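Local coordinates for NMB1025 protein (Neisseria meningitidis serogroup B, PDB 3KJJ) that is of unknown function but belongs to the trimeric YjgF/RutC family, whose relatives include enamine and imine deaminases, at residues 44-49 with 112-117; 76-81 with 100-105; 66-71 with 118-123. One frame throughout, in Å; residues are numbered along the deposited sequence. Where two conformers were deposited one is given.

Interaction 1. Residues 44-49 with 112-117; sequences AEQTAD and WRVEIK
The helix-covered face of the sheet is where helix 43-60 meets the start of strand 114-121, through Q46 and T47 on one side and R113 and V114 on the other. The polar part of the contact is one bond: the backbone N of R113 donates to OE1 of Q46 at 2.8 Å, with an angle of 153° at the hydrogen. The donor lies in the plane of the side-chain carbonyl, at 149° to the C=O bond. The same oxygen lies 3.3 Å from CB of R113, and in the conformer given the aliphatic root of that arginine runs past the amide. On the other branch of the amide, NE2 donates to the carbonyls of G40 and E111, which fixes the flip and rotation of the group. This is the helix-on-sheet packing of the YjgF fold, and here a side chain of the first helical turn grips the backbone just ahead of a central strand. The van der Waals part centres on CG1 of V114, set between the backbone N and carbonyl carbon (chi1 64°). It comes within 3.9 Å of CB of Q46 and 3.8 Å of OG1 of T47, whose side chain crosses that of V114 at about a right angle. OG1 of T47 is itself hydrogen-bonded to the carbonyl of A43, one turn back, while the far end of R113, in the same conformer, leads away from the helix to a salt bridge with D80.

Interaction 2. Residues 76-81 with 100-105; sequences RDMGDY and RACVEA
In the beta-alpha-beta unit made of strand 68-75, helix 81-91 and strand 99-104, the loop leading into the helix is tied to the last strand by M78 and E104. The backbone N of M78 donates to OE1 of E104 at 2.8 Å, almost straight at 177°, and OE1 receives it on its anti lone pair. Just before it, D77 forms an Asx turn, its OD2 accepting from the N of G79 at 2.8 Å. The two carboxylates come close, with D77 OD2 4.3 Å from E104 OE1; the N-H each oxygen receives may offset part of their repulsion. M78, present as selenomethionine, bends at its last two torsions (chi3 54°), which brings CE back over the strand, 3.5 Å from the backbone N of E104. Beyond it the Y81 ring turns an edge to C102: SG lies near the ring plane, 3.7 Å from CE1, a sulfur-aromatic contact at 84° from the ring normal. OH of Y81 is 3.3 Å from NH2 of R100. The guanidinium of R100 bonds N85 through NH1 and makes a cation-pi contact with W88. In the third subunit, L107 packs against M78 and R106 against E104. Within the chain, strand 99-104 lies parallel to strand 68-75, C102 touching L75 and R100 touching I73.

Interaction 3. Residues 66-71 with 118-123; sequences AHVLDA and ITAVKR
L69 and D70 both point their backbone N at O of T119, at 2.7 and 3.1 Å, and this shared acceptor defines a classic beta bulge between strands 68-71 and 118-121. L69, the first bulge residue, takes a helical psi of -45°, and the register slips by one between V68 and D70, yet the short strands stay antiparallel at 169°. N of T119 donates back to O of D70 at 3.0 Å, closing the bulge, and before it N of V121 donates to O of H67 at 2.9 Å. One face carries V68, A71, I118 and A120. There CG2 of I118, anti to the backbone N, sits 4.0 Å from CG1 of V68, the two side chains crossing at about a right angle, and CD1 of I118 reaches CB of A71 at 3.8 Å. D70 and T119 share the other face, linked by a water that donates to OD2 of D70 at 2.8 Å and accepts from OG1 of T119. At the strand ends, in one of two conformers of R123, its CG lies over the centre of the H67 ring, 3.6 Å from the centroid and 11° off the normal, a CH-pi contact. D64 bonds both, OD1 to ND1 of H67 and, in this conformer, OD2 in a salt bridge with NE of R123, consistent with its holding the pair together. The face of V68, I118 and A120 is covered by L58 and I54 of helix 43-60, whereas D70 packs on K117 of the third subunit, and strands 29-32 and 99-104 continue the sheet beyond this pair.

In the fold
From the N terminus, 44-49 at the start of helix 43-60 comes first, and its partner 112-117 arrives only after 62 intervening residues, closing the loop of interaction 1. Within that loop 66-71 opens interaction 3, which closes at 118-123, past the end of interaction 1, so the two cross and share strand 114-121 at opposite sides of the chain's centre. Interaction 2, 76-81 with 100-105, spans just 18 residues and lies inside both. It meets interaction 1 where R113 O lies 3.2 Å from R76 N, a probable hydrogen bond, and interaction 3 through another from A101 N to A71 O, 3.0 Å. Helix 43-60, the crossover and the central strands are thereby joined.

Interaction 1. Residues 44-49 with 112-117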
loop_
_atom_site.group_PDB
_atom_site.type_symbol
_atom_site.label_atom_id
_atom_site.label_comp_id
_atom_site.label_asym_id
_atom_site.label_seq_id
_atom_site.Cartn_x
_atom_site.Cartn_y
_atom_site.Cartn_z
ATOM N N ALA B 44 3.337 18.533 -13.239
ATOM C CA ALA B 44 2.731 18.000 -14.461
ATOM C C ALA B 44 3.741 17.243 -15.322
ATOM O O ALA B 44 3.431 16.173 -15.853
ATOM C CB ALA B 44 2.096 19.120 -15.269
ATOM N N GLU B 45 4.937 17.813 -15.460
ATOM C CA GLU B 45 6.001 17.203 -16.257
ATOM C C GLU B 45 6.455 15.894 -15.618
ATOM O O GLU B 45 6.604 14.890 -16.295
ATOM C CB GLU B 45 7.178 18.168 -16.433
ATOM C CG GLU B 45 6.909 19.292 -17.441
ATOM C CD GLU B 45 7.879 20.474 -17.320
ATOM O OE1 GLU B 45 8.909 20.360 -16.618
ATOM O OE2 GLU B 45 7.602 21.528 -17.935
ATOM N N GLN B 46 6.641 15.909 -14.305
ATOM C CA GLN B 46 7.073 14.721 -13.582
ATOM C C GLN B 46 5.990 13.647 -13.542
ATOM O O GLN B 46 6.292 12.457 -13.692
ATOM C CB GLN B 46 7.556 15.091 -12.180
ATOM C CG GLN B 46 8.902 15.821 -12.219
ATOM C CD GLN B 46 9.475 16.064 -10.844
ATOM O OE1 GLN B 46 8.839 15.764 -9.835
ATOM N NE2 GLN B 46 10.692 16.603 -10.795
ATOM N N THR B 47 4.735 14.067 -13.385
ATOM C CA THR B 47 3.612 13.128 -13.371
ATOM C C THR B 47 3.560 12.402 -14.724
ATOM O O THR B 47 3.420 11.177 -14.762
ATOM C CB THR B 47 2.253 13.809 -12.999
ATOM O OG1 THR B 47 2.350 14.426 -11.701
ATOM C CG2 THR B 47 1.118 12.783 -12.955
ATOM N N ALA B 48 3.699 13.161 -15.816
ATOM C CA ALA B 48 3.701 12.597 -17.169
ATOM C C ALA B 48 4.781 11.531 -17.319
ATOM O O ALA B 48 4.508 10.445 -17.817
ATOM C CB ALA B 48 3.889 13.687 -18.220
ATOM N N ASP B 49 6.001 11.853 -16.902
ATOM C CA ASP B 49 7.116 10.910 -17.001
ATOM C C ASP B 49 6.874 9.624 -16.213
ATOM O O ASP B 49 7.214 8.529 -16.684
ATOM C CB ASP B 49 8.430 11.541 -16.541
ATOM C CG ASP B 49 9.602 10.573 -16.654
ATOM O OD1 ASP B 49 10.067 10.343 -17.780
ATOM O OD2 ASP B 49 10.040 10.038 -15.617
ATOM N N TRP B 112 12.159 15.489 -6.485
ATOM C CA TRP B 112 11.022 14.643 -6.870
ATOM C C TRP B 112 9.744 15.141 -6.212
ATOM O O TRP B 112 9.654 15.221 -4.986
ATOM C CB TRP B 112 11.241 13.182 -6.484
ATOM C CG TRP B 112 12.392 12.485 -7.158
ATOM C CD1 TRP B 112 13.086 12.890 -8.267
ATOM C CD2 TRP B 112 12.942 11.217 -6.782
ATOM N NE1 TRP B 112 14.055 11.964 -8.582
ATOM C CE2 TRP B 112 13.982 10.924 -7.692
ATOM C CE3 TRP B 112 12.662 10.304 -5.751
ATOM C CZ2 TRP B 112 14.749 9.756 -7.602
ATOM C CZ3 TRP B 112 13.416 9.137 -5.669
ATOM C CH2 TRP B 112 14.452 8.876 -6.591
ATOM N N ARG B 113 8.748 15.444 -7.034
ATOM C CA ARG B 113 7.498 16.028 -6.557
ATOM C C ARG B 113 6.364 15.004 -6.522
ATOM O O ARG B 113 5.300 15.264 -5.942
ATOM C CB ARG B 113 7.120 17.232 -7.427
ATOM C CG ARG B 113 8.271 18.208 -7.649
ATOM C CD ARG B 113 7.774 19.615 -7.838
ATOM N NE ARG B 113 7.041 20.085 -6.668
ATOM C CZ ARG B 113 7.580 20.793 -5.682
ATOM N NH1 ARG B 113 6.829 21.185 -4.664
ATOM N NH2 ARG B 113 8.864 21.120 -5.723
ATOM N N VAL B 114 6.603 13.839 -7.142
ATOM C CA VAL B 114 5.596 12.773 -7.238
ATOM C C VAL B 114 6.223 11.376 -7.360
ATOM O O VAL B 114 7.294 11.203 -7.945
ATOM C CB VAL B 114 4.576 13.039 -8.402
ATOM C CG1 VAL B 114 5.285 13.022 -9.783
ATOM C CG2 VAL B 114 3.392 12.061 -8.359
ATOM N N GLU B 115 5.548 10.398 -6.770
ATOM C CA GLU B 115 5.909 8.996 -6.879
ATOM C C GLU B 115 4.594 8.230 -6.897
ATOM O O GLU B 115 3.704 8.505 -6.098
ATOM C CB GLU B 115 6.795 8.564 -5.692
ATOM C CG GLU B 115 7.268 7.106 -5.723
ATOM C CD GLU B 115 8.360 6.797 -4.695
ATOM O OE1 GLU B 115 9.016 7.734 -4.196
ATOM O OE2 GLU B 115 8.576 5.606 -4.395
ATOM N N ILE B 116 4.456 7.283 -7.820
ATOM C CA ILE B 116 3.204 6.528 -7.927
ATOM C C ILE B 116 3.488 5.034 -7.853
ATOM O O ILE B 116 4.333 4.508 -8.598
ATOM C CB ILE B 116 2.405 6.891 -9.206
ATOM C CG1 ILE B 116 2.117 8.397 -9.246
ATOM C CG2 ILE B 116 1.104 6.069 -9.294
ATOM C CD1 ILE B 116 1.441 8.902 -10.533
ATOM N N LYS B 117 2.777 4.382 -6.934
ATOM C CA LYS B 117 2.897 2.961 -6.657
ATOM C C LYS B 117 1.642 2.240 -7.133
ATOM O O LYS B 117 0.538 2.528 -6.670
ATOM C CB LYS B 117 3.079 2.745 -5.156
ATOM C CG LYS B 117 3.171 1.280 -4.717
ATOM C CD LYS B 117 4.601 0.817 -4.673
ATOM C CE LYS B 117 4.759 -0.318 -3.693
ATOM N NZ LYS B 117 6.039 -1.043 -3.927
#

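Interaction 2. Residues 76-81 with 100-105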
loop_
_atom_site.group_PDB
_atom_site.type_symbol
_atom_site.label_atom_id
_atom_site.label_comp_id
_atom_site.label_asym_id
_atom_site.label_seq_id
_atom_site.Cartn_x
_atom_site.Cartn_y
_atom_site.Cartn_z
ATOM N N ARG B 76 5.257 15.378 -2.767
ATOM C CA ARG B 76 6.130 16.071 -1.835
ATOM C C ARG B 76 5.389 17.235 -1.173
ATOM O O ARG B 76 5.600 17.547 0.006
ATOM C CB ARG B 76 7.378 16.580 -2.561
ATOM C CG ARG B 76 8.262 17.461 -1.688
ATOM C CD ARG B 76 9.415 18.087 -2.450
ATOM N NE ARG B 76 10.302 18.806 -1.537
ATOM C CZ ARG B 76 11.181 18.232 -0.719
ATOM N NH1 ARG B 76 11.316 16.914 -0.689
ATOM N NH2 ARG B 76 11.945 18.981 0.067
ATOM N N ASP B 77 4.509 17.848 -1.951
ATOM C CA ASP B 77 3.812 19.047 -1.574
ATOM C C ASP B 77 2.369 18.996 -2.113
ATOM O O ASP B 77 2.159 19.094 -3.314
ATOM C CB ASP B 77 4.580 20.254 -2.140
ATOM C CG ASP B 77 4.053 21.572 -1.624
ATOM O OD1 ASP B 77 4.860 22.471 -1.316
ATOM O OD2 ASP B 77 2.825 21.713 -1.530
HETATM N N MSE B 78 1.387 18.850 -1.219
HETATM C CA MSE B 78 -0.036 18.759 -1.609
HETATM C C MSE B 78 -0.540 19.992 -2.368
HETATM O O MSE B 78 -1.628 19.978 -2.937
HETATM C CB MSE B 78 -0.934 18.444 -0.396
HETATM C CG MSE B 78 -2.416 18.069 -0.732
HETATM SE SE MSE B 78 -2.667 16.385 -1.764
HETATM C CE MSE B 78 -1.673 15.241 -0.576
ATOM N N GLY B 79 0.263 21.054 -2.393
ATOM C CA GLY B 79 0.001 22.184 -3.279
ATOM C C GLY B 79 -0.014 21.813 -4.761
ATOM O O GLY B 79 -0.518 22.573 -5.583
ATOM N N ASP B 80 0.524 20.642 -5.100
ATOM C CA ASP B 80 0.627 20.201 -6.501
ATOM C C ASP B 80 -0.499 19.246 -6.906
ATOM O O ASP B 80 -0.440 18.634 -7.978
ATOM C CB ASP B 80 1.973 19.507 -6.753
ATOM C CG ASP B 80 3.158 20.465 -6.706
ATOM O OD1 ASP B 80 2.991 21.659 -7.021
ATOM O OD2 ASP B 80 4.270 20.007 -6.372
ATOM N N TYR B 81 -1.510 19.129 -6.046
ATOM C CA TYR B 81 -2.639 18.208 -6.242
ATOM C C TYR B 81 -3.365 18.405 -7.573
ATOM O O TYR B 81 -3.460 17.466 -8.371
ATOM C CB TYR B 81 -3.622 18.332 -5.074
ATOM C CG TYR B 81 -4.671 17.241 -4.967
ATOM C CD1 TYR B 81 -4.310 15.901 -4.819
ATOM C CD2 TYR B 81 -6.028 17.557 -4.981
ATOM C CE1 TYR B 81 -5.285 14.901 -4.693
ATOM C CE2 TYR B 81 -7.003 16.566 -4.858
ATOM C CZ TYR B 81 -6.621 15.246 -4.721
ATOM O OH TYR B 81 -7.585 14.270 -4.605
ATOM N N ARG B 100 -7.717 4.610 -5.641
ATOM C CA ARG B 100 -6.648 5.605 -5.579
ATOM C C ARG B 100 -6.594 6.235 -4.196
ATOM O O ARG B 100 -7.616 6.394 -3.539
ATOM C CB ARG B 100 -6.870 6.694 -6.631
ATOM C CG ARG B 100 -5.623 7.471 -6.998
ATOM C CD ARG B 100 -5.918 8.644 -7.917
ATOM N NE ARG B 100 -6.224 9.858 -7.167
ATOM C CZ ARG B 100 -5.978 11.098 -7.578
ATOM N NH1 ARG B 100 -5.389 11.337 -8.753
ATOM N NH2 ARG B 100 -6.301 12.110 -6.788
ATOM N N ALA B 101 -5.386 6.547 -3.752
ATOM C CA ALA B 101 -5.195 7.363 -2.563
ATOM C C ALA B 101 -4.087 8.365 -2.852
ATOM O O ALA B 101 -3.140 8.071 -3.585
ATOM C CB ALA B 101 -4.868 6.491 -1.353
ATOM N N CYS B 102 -4.214 9.569 -2.310
ATOM C CA CYS B 102 -3.182 10.572 -2.539
ATOM C C CYS B 102 -2.826 11.208 -1.217
ATOM O O CYS B 102 -3.698 11.744 -0.542
ATOM C CB CYS B 102 -3.618 11.628 -3.556
ATOM S SG CYS B 102 -2.289 12.795 -3.955
ATOM N N VAL B 103 -1.554 11.095 -0.840
ATOM C CA VAL B 103 -1.082 11.608 0.449
ATOM C C VAL B 103 0.209 12.407 0.276
ATOM O O VAL B 103 0.905 12.281 -0.728
ATOM C CB VAL B 103 -0.917 10.491 1.546
ATOM C CG1 VAL B 103 -2.198 9.659 1.687
ATOM C CG2 VAL B 103 0.278 9.585 1.270
ATOM N N GLU B 104 0.505 13.253 1.252
ATOM C CA GLU B 104 1.712 14.050 1.200
ATOM C C GLU B 104 2.835 13.319 1.908
ATOM O O GLU B 104 2.718 12.986 3.083
ATOM C CB GLU B 104 1.482 15.418 1.832
ATOM C CG GLU B 104 2.454 16.476 1.314
ATOM C CD GLU B 104 2.381 17.759 2.108
ATOM O OE1 GLU B 104 2.050 18.809 1.520
ATOM O OE2 GLU B 104 2.658 17.711 3.321
ATOM N N ALA B 105 3.921 13.071 1.182
ATOM C CA ALA B 105 5.108 12.430 1.746
ATOM C C ALA B 105 6.330 12.838 0.951
ATOM O O ALA B 105 6.308 12.819 -0.278
ATOM C CB ALA B 105 4.958 10.917 1.726
#

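Interaction 3. Residues 66-71 with 118-123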
loop_
_atom_site.group_PDB
_atom_site.type_symbol
_atom_site.label_atom_id
_atom_site.label_comp_id
_atom_site.label_asym_id
_atom_site.label_seq_id
_atom_site.Cartn_x
_atom_site.Cartn_y
_atom_site.Cartn_z
ATOM N N ALA B 66 -5.486 0.191 -18.143
ATOM C CA ALA B 66 -6.895 -0.201 -18.048
ATOM C C ALA B 66 -7.058 -1.453 -17.188
ATOM O O ALA B 66 -8.155 -1.966 -17.033
ATOM C CB ALA B 66 -7.468 -0.430 -19.445
ATOM N N HIS B 67 -5.952 -1.943 -16.636
ATOM C CA HIS B 67 -5.972 -3.104 -15.753
ATOM C C HIS B 67 -5.232 -2.849 -14.452
ATOM O O HIS B 67 -4.768 -3.787 -13.808
ATOM C CB HIS B 67 -5.422 -4.343 -16.471
ATOM C CG HIS B 67 -6.305 -4.823 -17.580
ATOM N ND1 HIS B 67 -6.295 -4.251 -18.834
ATOM C CD2 HIS B 67 -7.244 -5.798 -17.616
ATOM C CE1 HIS B 67 -7.186 -4.857 -19.597
ATOM N NE2 HIS B 67 -7.776 -5.799 -18.883
ATOM N N VAL B 68 -5.138 -1.572 -14.077
ATOM C CA VAL B 68 -4.639 -1.153 -12.766
ATOM C C VAL B 68 -5.719 -1.293 -11.697
ATOM O O VAL B 68 -6.846 -0.810 -11.847
ATOM C CB VAL B 68 -4.156 0.315 -12.792
ATOM C CG1 VAL B 68 -3.855 0.818 -11.374
ATOM C CG2 VAL B 68 -2.946 0.438 -13.669
ATOM N N LEU B 69 -5.357 -1.947 -10.607
ATOM C CA LEU B 69 -6.264 -2.150 -9.502
ATOM C C LEU B 69 -6.240 -0.971 -8.537
ATOM O O LEU B 69 -7.291 -0.478 -8.124
ATOM C CB LEU B 69 -5.923 -3.440 -8.775
ATOM C CG LEU B 69 -6.165 -4.733 -9.571
ATOM C CD1 LEU B 69 -5.797 -5.940 -8.728
ATOM C CD2 LEU B 69 -7.617 -4.832 -10.069
ATOM N N ASP B 70 -5.036 -0.514 -8.209
ATOM C CA ASP B 70 -4.846 0.426 -7.122
ATOM C C ASP B 70 -3.632 1.298 -7.422
ATOM O O ASP B 70 -2.639 0.834 -7.994
ATOM C CB ASP B 70 -4.680 -0.359 -5.806
ATOM C CG ASP B 70 -4.524 0.535 -4.577
ATOM O OD1 ASP B 70 -5.541 1.076 -4.091
ATOM O OD2 ASP B 70 -3.383 0.655 -4.071
ATOM N N ALA B 71 -3.728 2.567 -7.040
ATOM C CA ALA B 71 -2.632 3.501 -7.208
ATOM C C ALA B 71 -2.527 4.353 -5.950
ATOM O O ALA B 71 -3.522 4.903 -5.486
ATOM C CB ALA B 71 -2.885 4.390 -8.423
ATOM N N ILE B 118 1.832 1.277 -8.032
ATOM C CA ILE B 118 0.731 0.625 -8.744
ATOM C C ILE B 118 0.630 -0.851 -8.363
ATOM O O ILE B 118 1.653 -1.527 -8.214
ATOM C CB ILE B 118 0.965 0.684 -10.288
ATOM C CG1 ILE B 118 0.940 2.123 -10.808
ATOM C CG2 ILE B 118 -0.040 -0.197 -11.043
ATOM C CD1 ILE B 118 -0.400 2.804 -10.743
ATOM N N THR B 119 -0.613 -1.318 -8.209
ATOM C CA THR B 119 -0.973 -2.730 -8.206
ATOM C C THR B 119 -1.891 -2.959 -9.407
ATOM O O THR B 119 -2.842 -2.195 -9.637
ATOM C CB THR B 119 -1.732 -3.136 -6.918
ATOM O OG1 THR B 119 -1.073 -2.584 -5.768
ATOM C CG2 THR B 119 -1.799 -4.679 -6.767
ATOM N N ALA B 120 -1.632 -4.030 -10.155
ATOM C CA ALA B 120 -2.375 -4.275 -11.380
ATOM C C ALA B 120 -2.616 -5.762 -11.572
ATOM O O ALA B 120 -2.154 -6.589 -10.778
ATOM C CB ALA B 120 -1.628 -3.686 -12.602
ATOM N N VAL B 121 -3.366 -6.088 -12.614
ATOM C CA VAL B 121 -3.633 -7.481 -12.941
ATOM C C VAL B 121 -3.123 -7.824 -14.343
ATOM O O VAL B 121 -3.159 -6.996 -15.250
ATOM C CB VAL B 121 -5.132 -7.859 -12.728
ATOM C CG1 VAL B 121 -6.022 -7.274 -13.809
ATOM C CG2 VAL B 121 -5.307 -9.372 -12.636
ATOM N N LYS B 122 -2.609 -9.042 -14.490
ATOM C CA LYS B 122 -2.178 -9.565 -15.772
ATOM C C LYS B 122 -3.421 -9.895 -16.601
ATOM O O LYS B 122 -4.335 -10.555 -16.101
ATOM C CB LYS B 122 -1.330 -10.823 -15.549
ATOM C CG LYS B 122 -0.647 -11.374 -16.793
ATOM C CD LYS B 122 0.188 -12.604 -16.446
ATOM C CE LYS B 122 0.695 -13.300 -17.696
ATOM N NZ LYS B 122 1.807 -14.245 -17.375
ATOM N N ARG B 123 -3.456 -9.423 -17.850
ATOM C CA ARG B 123 -4.558 -9.720 -18.762
ATOM C C ARG B 123 -4.678 -11.216 -19.029
ATOM O O ARG B 123 -3.673 -11.901 -19.210
ATOM C CB ARG B 123 -4.369 -8.987 -20.092
ATOM C CG ARG B 123 -4.878 -7.563 -20.097
ATOM C CD ARG B 123 -4.597 -6.879 -21.422
ATOM N NE ARG B 123 -3.210 -6.426 -21.516
ATOM C CZ ARG B 123 -2.395 -6.674 -22.538
ATOM N NH1 ARG B 123 -1.153 -6.211 -22.514
ATOM N NH2 ARG B 123 -2.819 -7.371 -23.585
HETATM O O HOH W 1 -0.724 0.387 -5.013
#